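Local coordinates for oxidized polyvinyl alcohol hydrolase (Sphingopyxis, PDB 3WLA), which hydrolyses beta-diketones such as 4,6-nonanedione and cleaves oxidized polyvinyl alcohol in the second step of polyvinyl alcohol breakdown, at residues 17-20 / 21-25; 197-201 / 202-206; 293-296 / 297-300. All blocks are in the same frame, centred on the assembly; numbering follows the deposited sequence.

Contact 1: 17-20 / 21-25; sequences TPKA and GLNTD
With CG of Asn23 set beside its own backbone N and opposite the carbonyl carbon (chi1 -69°), the carboxamide is carried back along the chain to Lys19, where it meets both polar backbone atoms of that one residue. Asn23 OD1 accepts from Lys19 N at 3.0 Å, the donor lying in the plane of the amide carbonyl and on a lone pair. On the other side of the group, Asn23 ND2 donates to Lys19 O at 2.9 Å; the bond is almost straight (169°), and the oxygen sits in the plane of the Asn23 amide, although the nitrogen is tilted from the Lys19 carbonyl plane. Two bonds to the N and O of one residue hold the amide and fix its rotation, and ND2 adds a weak bond to Gly21 O. OD1 is shared further: a water at 2.9 Å from it also donates to Thr17 O. The side chain thus ties the loop that leads in from Thr17 to the start of strand 21-28, an outermost strand of the central mixed sheet of this alpha/beta-hydrolase, which pairs antiparallel with strand 31-38; Gly21 and Asn23 are backbone-bonded to Val37 and Phe35. The Asn23 side chain is buried, touching Phe16, Phe35 and Val37. The Lys19 side chain runs past it in the opposite direction, its CG 3.8 Å from Asn23 OD1, while the extended chain beyond brings CE to 3.6 Å from Leu22 O. At the bend, a second water bridges the carbonyls, donating to Ala20 O at 3.1 Å and to Leu22 O at 2.8 Å.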
loop_
_atom_site.group_PDB
_atom_site.type_symbol
_atom_site.label_atom_id
_atom_site.label_comp_id
_atom_site.label_asym_id
_atom_site.label_seq_id
_atom_site.Cartn_x
_atom_site.Cartn_y
_atom_site.Cartn_z
ATOM N N THR A 17 14.967 -17.574 10.889
ATOM C CA THR A 17 13.935 -17.754 11.894
ATOM C C THR A 17 13.580 -16.345 12.387
ATOM O O THR A 17 14.445 -15.559 12.809
ATOM C CB THR A 17 14.418 -18.703 13.045
ATOM O OG1 THR A 17 15.385 -18.035 13.843
ATOM C CG2 THR A 17 15.072 -19.958 12.452
ATOM N N PRO A 18 12.275 -16.013 12.342
ATOM C CA PRO A 18 11.747 -14.720 12.741
ATOM C C PRO A 18 11.789 -14.458 14.215
ATOM O O PRO A 18 11.687 -15.380 14.995
ATOM C CB PRO A 18 10.314 -14.786 12.220
ATOM C CG PRO A 18 9.923 -16.152 12.553
ATOM C CD PRO A 18 11.170 -16.966 12.113
ATOM N N LYS A 19 11.928 -13.196 14.595
ATOM C CA LYS A 19 11.904 -12.843 16.001
ATOM C C LYS A 19 11.250 -11.480 16.157
ATOM O O LYS A 19 10.998 -10.790 15.163
ATOM C CB LYS A 19 13.312 -12.791 16.591
ATOM C CG LYS A 19 14.202 -11.805 15.955
ATOM C CD LYS A 19 15.638 -12.077 16.388
ATOM C CE LYS A 19 16.517 -10.877 16.165
ATOM N NZ LYS A 19 17.858 -11.053 16.815
ATOM N N ALA A 20 10.969 -11.119 17.403
ATOM C CA ALA A 20 10.378 -9.848 17.712
ATOM C C ALA A 20 11.392 -8.766 17.432
ATOM O O ALA A 20 12.602 -8.955 17.623
ATOM C CB ALA A 20 9.956 -9.796 19.181
ATOM N N GLY A 21 10.913 -7.619 16.972
ATOM C CA GLY A 21 11.825 -6.522 16.694
ATOM C C GLY A 21 12.442 -6.552 15.301
ATOM O O GLY A 21 11.833 -7.040 14.328
ATOM N N LEU A 22 13.641 -6.011 15.181
ATOM C CA LEU A 22 14.304 -5.972 13.887
ATOM C C LEU A 22 14.818 -7.320 13.444
ATOM O O LEU A 22 15.488 -8.035 14.231
ATOM C CB LEU A 22 15.492 -4.994 13.871
ATOM C CG LEU A 22 16.257 -4.966 12.535
ATOM C CD1 LEU A 22 15.257 -4.529 11.397
ATOM C CD2 LEU A 22 17.429 -3.985 12.608
ATOM N N ASN A 23 14.491 -7.651 12.195
ATOM C CA ASN A 23 14.961 -8.858 11.531
ATOM C C ASN A 23 15.761 -8.397 10.290
ATOM O O ASN A 23 15.262 -7.556 9.500
ATOM C CB ASN A 23 13.789 -9.707 11.051
ATOM C CG ASN A 23 13.009 -10.324 12.186
ATOM O OD1 ASN A 23 12.979 -11.555 12.333
ATOM N ND2 ASN A 23 12.363 -9.482 12.991
ATOM N N THR A 24 16.978 -8.948 10.118
ATOM C CA THR A 24 17.841 -8.637 8.974
ATOM C C THR A 24 18.266 -9.918 8.266
ATOM O O THR A 24 18.084 -11.027 8.777
ATOM C CB THR A 24 19.097 -7.826 9.399
ATOM O OG1 THR A 24 19.808 -8.540 10.445
ATOM C CG2 THR A 24 18.666 -6.427 9.914
ATOM N N ASP A 25 18.755 -9.785 7.045
ATOM C CA ASP A 25 19.189 -10.946 6.270
ATOM C C ASP A 25 18.167 -11.999 5.888
ATOM O O ASP A 25 18.468 -13.196 5.795
ATOM C CB ASP A 25 20.388 -11.625 6.958
ATOM C CG ASP A 25 21.626 -10.744 6.947
ATOM O OD1 ASP A 25 21.753 -9.925 6.007
ATOM O OD2 ASP A 25 22.472 -10.866 7.866
HETATM O O HOH W 1 15.643 -12.691 12.487
HETATM O O HOH W 2 15.397 -7.856 17.012
#

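Contact 2: 197-201 / 202-206; sequences STVPF and QETRK
Thr204 OG1 and Val199 N both donate to a single water, at 2.7 Å and 2.9 Å, so the solvent molecule links the incoming loop to the first turn of the helix. The threonine hydroxyl stands beside its own backbone N (chi1 -66°), a setting that leans it back toward the loop, where OG1 also comes to 2.8 Å from Val199 O. Pro200 occupies the N-cap position; its carbonyl oxygen receives Thr204 N at 2.9 Å, and one residue on Phe201 O receives Arg205 N, which starts the regular alpha-helical pattern. Outside this backbone, Val199 and Glu203 cross at about a right angle. Both methyls of the valine lie against the carboxylate, CG1 and CG2 each 3.5 Å from Glu203 OE2, an oxygen that also makes a long, weak ion pair with Lys193. A second cluster runs along the helix from Phe201. Its ring presents CZ over the centre of one face of the Arg205 guanidinium, 3.8 Å above that plane, with the two flat groups inclined at 39°. The arginine is in turn held at both terminal nitrogens: NH1 donates to Gln202 OE1 at 2.7 Å, and NH2 forms a salt bridge with Asp256. The Gln202 amide stands at a right angle to the phenyl plane, with NE2 nearest CD2 of Phe201. This surface-lying beginning of helix 201-210 rests on strand 253-256, where Phe201 touches Leu253 and Asp256 and Arg205 also reaches Leu253, while Thr204 touches Ser191 in a loop.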
loop_
_atom_site.group_PDB
_atom_site.type_symbol
_atom_site.label_atom_id
_atom_site.label_comp_id
_atom_site.label_asym_id
_atom_site.label_seq_id
_atom_site.Cartn_x
_atom_site.Cartn_y
_atom_site.Cartn_z
ATOM N N SER A 197 0.780 3.106 -22.944
ATOM C CA SER A 197 1.841 4.106 -23.167
ATOM C C SER A 197 1.682 5.270 -22.167
ATOM O O SER A 197 0.565 5.590 -21.773
ATOM C CB SER A 197 1.771 4.648 -24.626
ATOM O OG SER A 197 0.557 5.361 -24.810
ATOM N N THR A 198 2.798 5.895 -21.776
ATOM C CA THR A 198 2.746 7.019 -20.810
ATOM C C THR A 198 2.921 8.403 -21.454
ATOM O O THR A 198 3.690 8.535 -22.387
ATOM C CB THR A 198 3.881 6.841 -19.725
ATOM O OG1 THR A 198 3.663 5.597 -19.063
ATOM C CG2 THR A 198 3.853 7.975 -18.631
ATOM N N VAL A 199 2.166 9.397 -21.013
ATOM C CA VAL A 199 2.362 10.764 -21.496
ATOM C C VAL A 199 2.726 11.495 -20.186
ATOM O O VAL A 199 2.392 11.014 -19.084
ATOM C CB VAL A 199 1.123 11.348 -22.195
ATOM C CG1 VAL A 199 0.917 10.594 -23.517
ATOM C CG2 VAL A 199 -0.122 11.230 -21.308
ATOM N N PRO A 200 3.432 12.641 -20.287
ATOM C CA PRO A 200 3.879 13.435 -19.134
ATOM C C PRO A 200 2.839 13.753 -18.092
ATOM O O PRO A 200 1.638 13.640 -18.331
ATOM C CB PRO A 200 4.477 14.679 -19.787
ATOM C CG PRO A 200 3.607 14.842 -21.010
ATOM C CD PRO A 200 3.613 13.406 -21.527
ATOM N N PHE A 201 3.325 14.162 -16.924
ATOM C CA PHE A 201 2.486 14.492 -15.791
ATOM C C PHE A 201 1.289 15.383 -16.102
ATOM O O PHE A 201 0.165 15.054 -15.752
ATOM C CB PHE A 201 3.330 15.178 -14.708
ATOM C CG PHE A 201 2.526 15.731 -13.578
ATOM C CD1 PHE A 201 1.868 14.884 -12.688
ATOM C CD2 PHE A 201 2.451 17.099 -13.380
ATOM C CE1 PHE A 201 1.150 15.398 -11.608
ATOM C CE2 PHE A 201 1.745 17.638 -12.308
ATOM C CZ PHE A 201 1.086 16.785 -11.407
ATOM N N GLN A 202 1.533 16.516 -16.748
ATOM C CA GLN A 202 0.466 17.477 -17.013
ATOM C C GLN A 202 -0.688 16.921 -17.856
ATOM O O GLN A 202 -1.864 17.115 -17.532
ATOM C CB GLN A 202 1.064 18.743 -17.673
ATOM C CG GLN A 202 0.607 20.053 -17.045
ATOM C CD GLN A 202 1.094 20.227 -15.592
ATOM O OE1 GLN A 202 0.284 20.517 -14.676
ATOM N NE2 GLN A 202 2.416 20.048 -15.373
ATOM N N GLU A 203 -0.334 16.280 -18.962
ATOM C CA GLU A 203 -1.312 15.670 -19.852
ATOM C C GLU A 203 -2.037 14.565 -19.058
ATOM O O GLU A 203 -3.260 14.420 -19.128
ATOM C CB GLU A 203 -0.595 15.067 -21.075
ATOM C CG GLU A 203 -1.573 14.810 -22.299
ATOM C CD GLU A 203 -0.955 13.987 -23.487
ATOM O OE1 GLU A 203 0.151 14.355 -23.993
ATOM O OE2 GLU A 203 -1.592 12.980 -23.928
ATOM N N THR A 204 -1.272 13.799 -18.271
ATOM C CA THR A 204 -1.863 12.713 -17.489
ATOM C C THR A 204 -2.894 13.248 -16.547
ATOM O O THR A 204 -3.969 12.665 -16.453
ATOM C CB THR A 204 -0.822 11.899 -16.708
ATOM O OG1 THR A 204 0.004 11.219 -17.635
ATOM C CG2 THR A 204 -1.489 10.829 -15.852
ATOM N N ARG A 205 -2.601 14.374 -15.885
ATOM C CA ARG A 205 -3.570 14.982 -14.949
ATOM C C ARG A 205 -4.822 15.392 -15.696
ATOM O O ARG A 205 -5.953 15.242 -15.207
ATOM C CB ARG A 205 -3.031 16.273 -14.303
ATOM C CG ARG A 205 -2.778 16.203 -12.867
ATOM C CD ARG A 205 -2.966 17.509 -12.129
ATOM N NE ARG A 205 -2.139 18.600 -12.603
ATOM C CZ ARG A 205 -1.661 19.568 -11.809
ATOM N NH1 ARG A 205 -0.927 20.553 -12.310
ATOM N NH2 ARG A 205 -1.864 19.512 -10.500
ATOM N N LYS A 206 -4.601 15.990 -16.860
ATOM C CA LYS A 206 -5.730 16.479 -17.625
ATOM C C LYS A 206 -6.554 15.314 -18.175
ATOM O O LYS A 206 -7.768 15.316 -18.000
ATOM C CB LYS A 206 -5.280 17.429 -18.760
ATOM C CG LYS A 206 -4.540 18.681 -18.282
ATOM C CD LYS A 206 -4.441 19.739 -19.396
ATOM C CE LYS A 206 -3.600 20.964 -18.983
ATOM N NZ LYS A 206 -4.142 21.714 -17.808
HETATM O O HOH W 3 0.208 8.840 -18.951
#

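Contact 3: 293-296 / 297-300; sequences DAFN and LWAL
Trp298 begins its contact at CB, which rests 3.3 Å from Ala294 O and 3.5 Å from Phe295 O, over the preceding turn of the helix. CG lies opposite the backbone N (chi1 170°), which lays the indole across the flank of the helix beside the forward-running Phe295 ring. The benzo side does the touching: CE3 and CZ3 of Trp298 each come to 3.8 Å from Phe295 CE1. The phenyl ring of Phe295 and the six-membered ring of Trp298 are inclined at 39°, with centroids 5.8 Å apart, an oblique pairing. On the pyrrole side, NE1 is hydrogen-bonded to Thr318 OG1. Phe295 meets one further side chain a full turn on, as Ala299 CB lies over one face of its ring, 4.2 Å from CZ. Beneath these groups run consecutive i to i+4 backbone bonds, Ala299 N to Phe295 O being 2.7 Å. The Asn296 amide is engaged outside the helix, OD1 accepting from Trp287 NE1. Helix 292-304 packs on the central sheet through Phe295 and Ala299, both against Met183 of strand 181-185, while the Phe295 ring stacks on Tyr324, next to strand 325-328.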
loop_
_atom_site.group_PDB
_atom_site.type_symbol
_atom_site.label_atom_id
_atom_site.label_comp_id
_atom_site.label_asym_id
_atom_site.label_seq_id
_atom_site.Cartn_x
_atom_site.Cartn_y
_atom_site.Cartn_z
ATOM N N ASP A 293 -4.336 7.966 15.871
ATOM C CA ASP A 293 -4.473 6.665 16.472
ATOM C C ASP A 293 -5.864 6.113 16.244
ATOM O O ASP A 293 -6.036 4.961 15.890
ATOM C CB ASP A 293 -4.158 6.755 17.964
ATOM C CG ASP A 293 -2.630 6.850 18.258
ATOM O OD1 ASP A 293 -1.801 6.671 17.355
ATOM O OD2 ASP A 293 -2.265 7.116 19.405
ATOM N N ALA A 294 -6.866 6.966 16.402
ATOM C CA ALA A 294 -8.232 6.527 16.237
ATOM C C ALA A 294 -8.509 6.129 14.785
ATOM O O ALA A 294 -9.183 5.135 14.538
ATOM C CB ALA A 294 -9.174 7.645 16.669
ATOM N N PHE A 295 -8.000 6.920 13.835
ATOM C CA PHE A 295 -8.190 6.623 12.429
ATOM C C PHE A 295 -7.562 5.279 12.048
ATOM O O PHE A 295 -8.214 4.421 11.385
ATOM C CB PHE A 295 -7.584 7.703 11.537
ATOM C CG PHE A 295 -7.684 7.362 10.086
ATOM C CD1 PHE A 295 -8.910 7.415 9.434
ATOM C CD2 PHE A 295 -6.594 6.818 9.407
ATOM C CE1 PHE A 295 -9.067 6.920 8.121
ATOM C CE2 PHE A 295 -6.726 6.319 8.111
ATOM C CZ PHE A 295 -7.947 6.360 7.457
ATOM N N ASN A 296 -6.314 5.083 12.458
ATOM C CA ASN A 296 -5.633 3.845 12.141
ATOM C C ASN A 296 -6.430 2.635 12.654
ATOM O O ASN A 296 -6.608 1.656 11.938
ATOM C CB ASN A 296 -4.246 3.784 12.775
ATOM C CG ASN A 296 -3.238 4.778 12.154
ATOM O OD1 ASN A 296 -3.402 5.274 11.049
ATOM N ND2 ASN A 296 -2.191 5.051 12.900
ATOM N N LEU A 297 -6.874 2.703 13.900
ATOM C CA LEU A 297 -7.625 1.591 14.498
ATOM C C LEU A 297 -9.009 1.423 13.831
ATOM O O LEU A 297 -9.460 0.309 13.659
ATOM C CB LEU A 297 -7.834 1.803 15.976
ATOM C CG LEU A 297 -8.673 0.719 16.667
ATOM C CD1 LEU A 297 -7.931 -0.652 16.631
ATOM C CD2 LEU A 297 -8.893 1.181 18.141
ATOM N N TRP A 298 -9.640 2.528 13.447
ATOM C CA TRP A 298 -10.906 2.469 12.768
ATOM C C TRP A 298 -10.707 1.782 11.456
ATOM O O TRP A 298 -11.466 0.862 11.099
ATOM C CB TRP A 298 -11.464 3.868 12.497
ATOM C CG TRP A 298 -12.670 3.821 11.570
ATOM C CD1 TRP A 298 -13.974 3.474 11.905
ATOM C CD2 TRP A 298 -12.658 4.007 10.153
ATOM N NE1 TRP A 298 -14.745 3.442 10.768
ATOM C CE2 TRP A 298 -13.965 3.759 9.682
ATOM C CE3 TRP A 298 -11.664 4.357 9.229
ATOM C CZ2 TRP A 298 -14.302 3.846 8.315
ATOM C CZ3 TRP A 298 -12.000 4.446 7.867
ATOM C CH2 TRP A 298 -13.304 4.190 7.426
ATOM N N ALA A 299 -9.676 2.198 10.727
ATOM C CA ALA A 299 -9.441 1.632 9.404
ATOM C C ALA A 299 -9.132 0.125 9.473
ATOM O O ALA A 299 -9.681 -0.678 8.688
ATOM C CB ALA A 299 -8.277 2.374 8.701
ATOM N N LEU A 300 -8.265 -0.264 10.402
ATOM C CA LEU A 300 -7.924 -1.684 10.493
ATOM C C LEU A 300 -9.105 -2.516 10.970
ATOM O O LEU A 300 -9.323 -3.595 10.431
ATOM C CB LEU A 300 -6.688 -1.954 11.370
ATOM C CG LEU A 300 -5.295 -1.964 10.694
ATOM C CD1 LEU A 300 -5.062 -3.275 9.875
ATOM C CD2 LEU A 300 -5.160 -0.735 9.820
#

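In the fold
The three contacts come in series along the chain and none touches another. Contacts 1 and 2 lie on opposite sides of the chain's centre, their centres about 42 Å apart; contact 3 is about 26 Å from contact 1 and 34 Å from contact 2, centre to centre. Contact 1 belongs to strand 21-28, at one edge of the mixed sheet, whereas contact 3 is on helix 292-304, which packs against strand 181-185 of the same sheet. Contact 2 starts helix 201-210, between strands 181-185 and 232-238 in sequence, and leans on the small sheet 244-246/253-256. All lie away from Ser162 and Ser265, assigned by similarity to the charge relay, consistent with a place in the alpha/beta-hydrolase framework.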